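Succinylglutamatedesuccinylase/aspartoacylase (PDB 3CDX) is probably a metal-dependent hydrolase of the succinylglutamate desuccinylase/aspartoacylase family, expected to act on non-peptide carbon-nitrogen bonds in linear amides. Local coordinates at residues A[46-52]-A[85-91]; A[152-156]-A[218-222]; A[174-179]-A[208-212]. All coordinates share one frame. Numbering follows the deposited sequence.

Interaction 1: residues A[46-52]-A[85-91]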
loop_
_atom_site.group_PDB
_atom_site.type_symbol
_atom_site.label_atom_id
_atom_site.label_comp_id
_atom_site.label_asym_id
_atom_site.label_seq_id
_atom_site.Cartn_x
_atom_site.Cartn_y
_atom_site.Cartn_z
ATOM N N THR A 46 32.569 -4.806 12.804
ATOM C CA THR A 46 33.901 -5.387 12.903
ATOM C C THR A 46 34.774 -4.369 13.640
ATOM O O THR A 46 34.737 -3.157 13.349
ATOM C CB THR A 46 34.530 -5.712 11.510
ATOM O OG1 THR A 46 33.657 -6.573 10.768
ATOM C CG2 THR A 46 35.878 -6.452 11.666
ATOM N N VAL A 47 35.528 -4.861 14.623
ATOM C CA VAL A 47 36.459 -4.021 15.393
ATOM C C VAL A 47 37.803 -4.706 15.386
ATOM O O VAL A 47 37.895 -5.929 15.635
ATOM C CB VAL A 47 35.986 -3.714 16.849
ATOM C CG1 VAL A 47 35.886 -4.991 17.683
ATOM C CG2 VAL A 47 36.934 -2.713 17.545
ATOM N N VAL A 48 38.825 -3.920 15.043
ATOM C CA VAL A 48 40.222 -4.339 15.157
ATOM C C VAL A 48 40.887 -3.403 16.177
ATOM O O VAL A 48 40.864 -2.174 16.027
ATOM C CB VAL A 48 40.969 -4.293 13.778
ATOM C CG1 VAL A 48 42.430 -4.657 13.933
ATOM C CG2 VAL A 48 40.316 -5.220 12.763
ATOM N N LYS A 49 41.472 -3.998 17.213
ATOM C CA LYS A 49 42.203 -3.246 18.221
ATOM C C LYS A 49 43.601 -3.853 18.409
ATOM O O LYS A 49 43.755 -5.051 18.590
ATOM C CB LYS A 49 41.417 -3.208 19.532
ATOM C CG LYS A 49 42.006 -2.295 20.626
ATOM C CD LYS A 49 41.172 -2.347 21.899
ATOM C CE LYS A 49 42.026 -2.236 23.168
ATOM N NZ LYS A 49 42.729 -0.954 23.245
ATOM N N ASN A 50 44.614 -3.000 18.354
ATOM C CA ASN A 50 45.993 -3.410 18.614
ATOM C C ASN A 50 46.801 -2.215 19.066
ATOM O O ASN A 50 46.657 -1.094 18.534
ATOM C CB ASN A 50 46.633 -3.998 17.350
ATOM C CG ASN A 50 48.028 -4.599 17.597
ATOM O OD1 ASN A 50 48.195 -5.506 18.404
ATOM N ND2 ASN A 50 49.024 -4.107 16.863
ATOM N N GLY A 51 47.654 -2.462 20.055
ATOM C CA GLY A 51 48.702 -1.524 20.425
ATOM C C GLY A 51 48.106 -0.253 20.947
ATOM O O GLY A 51 47.181 -0.285 21.766
ATOM N N SER A 52 48.590 0.860 20.414
ATOM C CA SER A 52 48.292 2.154 20.971
ATOM C C SER A 52 47.983 3.192 19.891
ATOM O O SER A 52 48.770 3.399 18.957
ATOM C CB SER A 52 49.491 2.615 21.814
ATOM O OG SER A 52 49.067 3.412 22.899
ATOM N N VAL A 85 47.596 -2.615 12.875
ATOM C CA VAL A 85 46.872 -1.537 13.560
ATOM C C VAL A 85 47.545 -1.031 14.837
ATOM O O VAL A 85 47.999 -1.825 15.666
ATOM C CB VAL A 85 45.404 -1.979 13.809
ATOM C CG1 VAL A 85 44.704 -1.169 14.889
ATOM C CG2 VAL A 85 44.640 -1.915 12.499
ATOM N N GLN A 86 47.628 0.296 14.957
ATOM C CA GLN A 86 48.042 0.962 16.192
ATOM C C GLN A 86 46.968 1.918 16.680
ATOM O O GLN A 86 46.932 3.106 16.327
ATOM C CB GLN A 86 49.420 1.638 16.054
ATOM C CG GLN A 86 50.585 0.647 15.954
ATOM C CD GLN A 86 50.879 -0.084 17.259
ATOM O OE1 GLN A 86 50.810 0.503 18.349
ATOM N NE2 GLN A 86 51.207 -1.372 17.157
ATOM N N GLY A 87 46.065 1.360 17.482
ATOM C CA GLY A 87 44.876 2.061 17.896
ATOM C C GLY A 87 43.660 1.164 17.724
ATOM O O GLY A 87 43.679 -0.008 18.105
ATOM N N ARG A 88 42.603 1.716 17.124
ATOM C CA ARG A 88 41.325 0.996 17.029
ATOM C C ARG A 88 40.518 1.482 15.839
ATOM O O ARG A 88 40.370 2.695 15.635
ATOM C CB ARG A 88 40.514 1.121 18.324
ATOM C CG ARG A 88 39.256 0.220 18.357
ATOM C CD ARG A 88 38.573 0.173 19.731
ATOM N NE ARG A 88 38.424 1.518 20.276
ATOM C CZ ARG A 88 37.932 1.800 21.476
ATOM N NH1 ARG A 88 37.868 3.063 21.867
ATOM N NH2 ARG A 88 37.511 0.835 22.287
ATOM N N VAL A 89 40.028 0.509 15.061
ATOM C CA VAL A 89 39.151 0.732 13.897
ATOM C C VAL A 89 37.802 0.015 14.140
ATOM O O VAL A 89 37.763 -1.195 14.362
ATOM C CB VAL A 89 39.783 0.227 12.588
ATOM C CG1 VAL A 89 38.916 0.619 11.369
ATOM C CG2 VAL A 89 41.235 0.796 12.428
ATOM N N ILE A 90 36.729 0.804 14.138
ATOM C CA ILE A 90 35.346 0.310 14.214
ATOM C C ILE A 90 34.637 0.548 12.873
ATOM O O ILE A 90 34.568 1.687 12.397
ATOM C CB ILE A 90 34.610 0.980 15.383
ATOM C CG1 ILE A 90 35.374 0.696 16.698
ATOM C CG2 ILE A 90 33.080 0.491 15.477
ATOM C CD1 ILE A 90 35.010 1.595 17.828
ATOM N N MET A 91 34.096 -0.521 12.285
ATOM C CA MET A 91 33.564 -0.526 10.899
ATOM C C MET A 91 32.132 -1.029 10.881
ATOM O O MET A 91 31.882 -2.164 11.256
ATOM C CB MET A 91 34.447 -1.384 9.976
ATOM C CG MET A 91 35.868 -0.740 9.758
ATOM S SD MET A 91 37.183 -1.837 9.126
ATOM C CE MET A 91 37.317 -2.951 10.528
HETATM O O HOH W 1 31.587 -5.040 9.756
HETATM O O HOH W 2 44.554 0.020 20.613
#

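Interaction 2: residues A[152-156]-A[218-222]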
loop_
_atom_site.group_PDB
_atom_site.type_symbol
_atom_site.label_atom_id
_atom_site.label_comp_id
_atom_site.label_asym_id
_atom_site.label_seq_id
_atom_site.Cartn_x
_atom_site.Cartn_y
_atom_site.Cartn_z
ATOM N N GLY A 152 22.392 8.971 -3.535
ATOM C CA GLY A 152 21.395 7.907 -3.633
ATOM C C GLY A 152 20.624 7.988 -4.943
ATOM O O GLY A 152 21.230 8.067 -6.029
ATOM N N HIS A 153 19.296 8.005 -4.832
ATOM C CA HIS A 153 18.414 8.248 -5.963
ATOM C C HIS A 153 18.075 9.710 -6.249
ATOM O O HIS A 153 17.421 9.991 -7.251
ATOM C CB HIS A 153 17.099 7.480 -5.771
ATOM C CG HIS A 153 17.267 5.996 -5.810
ATOM N ND1 HIS A 153 17.729 5.276 -4.729
ATOM C CD2 HIS A 153 17.060 5.094 -6.800
ATOM C CE1 HIS A 153 17.793 3.993 -5.048
ATOM N NE2 HIS A 153 17.361 3.853 -6.289
ATOM N N SER A 154 18.527 10.623 -5.393
ATOM C CA SER A 154 18.183 12.051 -5.462
ATOM C C SER A 154 18.963 12.899 -6.512
ATOM O O SER A 154 18.403 13.799 -7.166
ATOM C CB SER A 154 18.347 12.688 -4.064
ATOM O OG SER A 154 17.440 12.122 -3.120
ATOM N N TYR A 155 20.238 12.603 -6.658
ATOM C CA TYR A 155 21.150 13.379 -7.476
ATOM C C TYR A 155 22.300 12.485 -7.881
ATOM O O TYR A 155 22.418 11.364 -7.419
ATOM C CB TYR A 155 21.792 14.518 -6.641
ATOM C CG TYR A 155 20.773 15.449 -6.133
ATOM C CD1 TYR A 155 20.081 16.254 -7.023
ATOM C CD2 TYR A 155 20.472 15.513 -4.781
ATOM C CE1 TYR A 155 19.092 17.100 -6.604
ATOM C CE2 TYR A 155 19.480 16.366 -4.323
ATOM C CZ TYR A 155 18.777 17.158 -5.259
ATOM O OH TYR A 155 17.780 18.030 -4.876
ATOM N N ASP A 156 23.141 12.998 -8.758
ATOM C CA ASP A 156 24.493 12.519 -8.781
ATOM C C ASP A 156 25.323 13.537 -8.012
ATOM O O ASP A 156 24.910 14.699 -7.818
ATOM C CB ASP A 156 25.027 12.339 -10.203
ATOM C CG ASP A 156 26.195 11.352 -10.258
ATOM O OD1 ASP A 156 26.456 10.674 -9.232
ATOM O OD2 ASP A 156 26.851 11.239 -11.329
ATOM N N TRP A 218 22.697 8.679 -8.617
ATOM C CA TRP A 218 21.974 8.221 -9.812
ATOM C C TRP A 218 21.443 6.762 -9.683
ATOM O O TRP A 218 21.304 6.035 -10.700
ATOM C CB TRP A 218 22.855 8.368 -11.056
ATOM C CG TRP A 218 22.763 9.714 -11.751
ATOM C CD1 TRP A 218 21.903 10.747 -11.461
ATOM C CD2 TRP A 218 23.529 10.133 -12.881
ATOM N NE1 TRP A 218 22.091 11.787 -12.352
ATOM C CE2 TRP A 218 23.080 11.437 -13.234
ATOM C CE3 TRP A 218 24.546 9.536 -13.637
ATOM C CZ2 TRP A 218 23.614 12.150 -14.314
ATOM C CZ3 TRP A 218 25.079 10.251 -14.719
ATOM C CH2 TRP A 218 24.612 11.535 -15.046
ATOM N N GLY A 219 21.185 6.335 -8.449
ATOM C CA GLY A 219 20.644 4.991 -8.194
ATOM C C GLY A 219 21.640 3.862 -8.450
ATOM O O GLY A 219 21.295 2.686 -8.272
ATOM N N ARG A 220 22.871 4.229 -8.859
ATOM C CA ARG A 220 23.857 3.281 -9.358
ATOM C C ARG A 220 25.146 3.254 -8.528
ATOM O O ARG A 220 25.320 4.075 -7.608
ATOM C CB ARG A 220 24.161 3.577 -10.849
ATOM C CG ARG A 220 24.677 5.021 -11.193
ATOM C CD ARG A 220 26.173 5.187 -10.943
ATOM N NE ARG A 220 26.825 6.297 -11.679
ATOM C CZ ARG A 220 26.997 7.538 -11.192
ATOM N NH1 ARG A 220 26.532 7.896 -9.955
ATOM N NH2 ARG A 220 27.594 8.446 -11.950
ATOM N N VAL A 221 26.060 2.335 -8.891
ATOM C CA VAL A 221 27.365 2.221 -8.269
ATOM C C VAL A 221 28.394 2.964 -9.148
ATOM O O VAL A 221 28.531 2.678 -10.359
ATOM C CB VAL A 221 27.803 0.752 -8.069
ATOM C CG1 VAL A 221 29.239 0.675 -7.516
ATOM C CG2 VAL A 221 26.877 0.021 -7.092
ATOM N N ASN A 222 29.081 3.934 -8.539
ATOM C CA ASN A 222 30.021 4.812 -9.267
ATOM C C ASN A 222 31.414 4.187 -9.102
ATOM O O ASN A 222 31.924 4.064 -7.980
ATOM C CB ASN A 222 29.947 6.250 -8.692
ATOM C CG ASN A 222 30.843 7.251 -9.432
ATOM O OD1 ASN A 222 31.992 6.971 -9.678
ATOM N ND2 ASN A 222 30.296 8.433 -9.783
HETATM O O HOH W 3 18.667 1.699 -7.140
#

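Interaction 3: residues A[174-179]-A[208-212]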
loop_
_atom_site.group_PDB
_atom_site.type_symbol
_atom_site.label_atom_id
_atom_site.label_comp_id
_atom_site.label_asym_id
_atom_site.label_seq_id
_atom_site.Cartn_x
_atom_site.Cartn_y
_atom_site.Cartn_z
ATOM N N ARG A 174 42.104 20.998 11.864
ATOM C CA ARG A 174 42.231 19.576 12.085
ATOM C C ARG A 174 41.322 18.775 11.147
ATOM O O ARG A 174 41.715 17.733 10.639
ATOM C CB ARG A 174 41.895 19.256 13.525
ATOM C CG ARG A 174 42.592 18.011 13.950
ATOM C CD ARG A 174 42.341 17.633 15.385
ATOM N NE ARG A 174 42.728 16.236 15.545
ATOM C CZ ARG A 174 42.262 15.438 16.495
ATOM N NH1 ARG A 174 41.382 15.909 17.382
ATOM N NH2 ARG A 174 42.661 14.167 16.547
ATOM N N THR A 175 40.104 19.269 10.941
ATOM C CA THR A 175 39.152 18.630 10.030
ATOM C C THR A 175 39.572 18.836 8.562
ATOM O O THR A 175 39.612 17.871 7.794
ATOM C CB THR A 175 37.697 19.086 10.282
ATOM O OG1 THR A 175 37.417 19.044 11.701
ATOM C CG2 THR A 175 36.704 18.172 9.482
ATOM N N LEU A 176 39.970 20.058 8.205
ATOM C CA LEU A 176 40.519 20.323 6.853
ATOM C C LEU A 176 41.669 19.395 6.481
ATOM O O LEU A 176 41.749 18.878 5.357
ATOM C CB LEU A 176 40.950 21.776 6.717
ATOM C CG LEU A 176 39.827 22.818 6.620
ATOM C CD1 LEU A 176 40.412 24.214 6.804
ATOM C CD2 LEU A 176 39.075 22.696 5.285
ATOM N N ALA A 177 42.520 19.136 7.452
ATOM C CA ALA A 177 43.673 18.275 7.247
ATOM C C ALA A 177 43.274 16.829 7.028
ATOM O O ALA A 177 43.937 16.103 6.287
ATOM C CB ALA A 177 44.602 18.370 8.439
ATOM N N ALA A 178 42.218 16.382 7.706
ATOM C CA ALA A 178 41.781 14.999 7.540
ATOM C C ALA A 178 41.141 14.846 6.160
ATOM O O ALA A 178 41.348 13.838 5.483
ATOM C CB ALA A 178 40.815 14.586 8.678
ATOM N N ALA A 179 40.366 15.858 5.751
ATOM C CA ALA A 179 39.799 15.897 4.402
ATOM C C ALA A 179 40.907 15.793 3.342
ATOM O O ALA A 179 40.794 14.987 2.418
ATOM C CB ALA A 179 38.969 17.138 4.210
ATOM N N ILE A 208 34.051 15.521 18.081
ATOM C CA ILE A 208 34.871 14.514 17.385
ATOM C C ILE A 208 35.091 15.021 15.953
ATOM O O ILE A 208 34.196 15.639 15.380
ATOM C CB ILE A 208 34.066 13.150 17.377
ATOM C CG1 ILE A 208 33.903 12.615 18.816
ATOM C CG2 ILE A 208 34.646 12.108 16.406
ATOM C CD1 ILE A 208 32.669 11.721 19.037
ATOM N N VAL A 209 36.273 14.802 15.383
ATOM C CA VAL A 209 36.520 15.170 13.975
ATOM C C VAL A 209 35.556 14.396 13.054
ATOM O O VAL A 209 35.473 13.187 13.121
ATOM C CB VAL A 209 37.971 14.919 13.555
ATOM C CG1 VAL A 209 38.148 15.215 12.106
ATOM C CG2 VAL A 209 38.942 15.803 14.415
ATOM N N SER A 210 34.804 15.113 12.236
ATOM C CA SER A 210 33.760 14.507 11.427
ATOM C C SER A 210 33.977 14.842 9.939
ATOM O O SER A 210 34.055 16.031 9.555
ATOM C CB SER A 210 32.411 15.059 11.927
ATOM O OG SER A 210 31.350 14.848 11.023
ATOM N N LEU A 211 34.086 13.796 9.118
ATOM C CA LEU A 211 34.058 13.902 7.658
ATOM C C LEU A 211 32.811 13.227 7.103
ATOM O O LEU A 211 32.400 12.173 7.588
ATOM C CB LEU A 211 35.284 13.216 7.043
ATOM C CG LEU A 211 36.639 13.916 7.080
ATOM C CD1 LEU A 211 37.679 13.053 6.285
ATOM C CD2 LEU A 211 36.530 15.354 6.511
ATOM N N GLY A 212 32.224 13.822 6.075
ATOM C CA GLY A 212 31.200 13.153 5.279
ATOM C C GLY A 212 31.847 12.839 3.942
ATOM O O GLY A 212 32.943 13.359 3.660
HETATM O O HOH W 4 34.932 18.144 12.310
#

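Interaction 1: residues A[46-52]-A[85-91]
Start at Thr-46, which pairs with Met-91 at one end of a regular antiparallel strand pair: Thr-46 N reaches Met-91 O at 3.1 Å, and Met-91 N returns to Thr-46 O at 2.9 Å. Val-47 sits at a non-hydrogen-bonded position, its CG2 3.8 Å from Ile-90 CG1. Val-48 exchanges two 3.0 Å bonds with Val-89 (N to O each way), while its CG1 packs 3.8 Å from Val-85 CG2. Lys-49 faces Arg-88. At Asn-50 the pairing ends tightly, with Gly-87 N 2.7 Å from Asn-50 O, and Asn-50 ND2 adds a 2.8 Å bond to Val-85 O. Beyond Gly-51, where a CB would clash with Gln-86 OE1, Ser-52 N binds that same OE1 at 3.1 Å, fastening the strand's exit. The pair belongs to the large mixed sheet: strand 21-30 flanks 46-50, strand 55-60 runs parallel to 87-91 on its other side, and helix 68-79 lies against the face carrying Thr-46 and Met-91.

Interaction 2: residues A[152-156]-A[218-222]
Two backbone bonds hold the two segments together. Gly-219 N donates to Gly-152 O at 3.0 Å and Trp-218 N to Tyr-155 O, also at 3.0 Å, so both amides at the start of 218-222 are satisfied by carbonyls of 152-156. Further on, the Asp-156 carboxylate receives Arg-220 end-on in a two-pronged salt bridge, with NH1 to OD1 at 2.9 Å and NH2 to OD2 at 3.0 Å. Asp-156 CB sits squarely over the five-membered ring of Trp-218, 3.5 Å from its centroid, in a CH-pi contact; the indole NE1 is spent on the carbonyl of Ala-322. Gly-219 CA lies over the face of the His-153 ring, where a side chain would be crowded. That imidazole is held at ND1 by Asp-65, while water 3 joins its NE2 (2.7 Å) to Gly-219 O (3.0 Å). Between subunits, Arg-220 and Trp-218 each form a cation-pi pair with the Trp-218 and Arg-220 of a neighbouring subunit. Gly-152 lies about 4 Å from the side chain of Glu-66, which binds the calcium ion with His-63 and His-149. The charges of Asp-156 and Arg-220 thus offset each other inside the protein, and the same arginine joins Asp-156 on strand 155-157 to the subunit interface.

Interaction 3: residues A[174-179]-A[208-212]
Val-209, its CA-to-CB bond directed toward helix 174-179, packs CG1 3.9 Å from Thr-175 OG1 and 4.4 Å from Ala-178 CB. Its other methyl, CG2, sits beneath the face of the Arg-174 guanidinium, 3.8 Å from NH1, so the arginine reaches over the end of the strand. Two residues on, Leu-211 starts sideways from the backbone but spreads its methyls under the helix: CD1 is 4.2 Å from Ala-178 CB, and CD2 is 3.8 Å from Ala-179 CB. With the small Ala-178 turned toward the strand and Ala-179 beside it, the helix comes close; the axes of the two short segments approach to 8.3 Å, crossing at -41°. The methyl CG2 of Thr-175 packs 3.4 Å from Ser-210 O. The polar element is the threonine hydroxyl: water 4 bridges the segments, donating to Thr-175 OG1 at 2.7 Å and accepting from Ser-210 N at 3.0 Å. OG1 also bonds to Leu-171 O, one turn back along the helix. Otherwise this is apolar helix-on-sheet packing. Strand 209-214 runs parallel to 144-148 and antiparallel to 160-163 within the large mixed sheet. Ser-210 turns away from helix 169-182 to meet helix 199-205, so the strand is sandwiched between two helices, while Thr-175 and Ala-179 extend the helix contact onto strand 160-163 and Ala-179 also touches strand 186-189.

In the fold
From the N terminus, the chain first closes a loop at interaction 1, where strand 87-92 returns beside strand 40-50 after 32 intervening residues that include strand 55-60 and helix 68-79. Only later does 152-156 open the longer loop that interaction 2 closes at 218-222. Interaction 3 is nested inside that loop, joining helix 169-182 to strand 209-214. All three reach the same large mixed sheet without touching: centres of interactions 1 and 2 are about 32 Å apart, on opposite sides of the chain's centre. Interaction 1 builds one flank of the sheet, interaction 3 packs a helix on it, and interaction 2 ties the loop 218-222 to the turn leading into strand 155-157, close to the metal site.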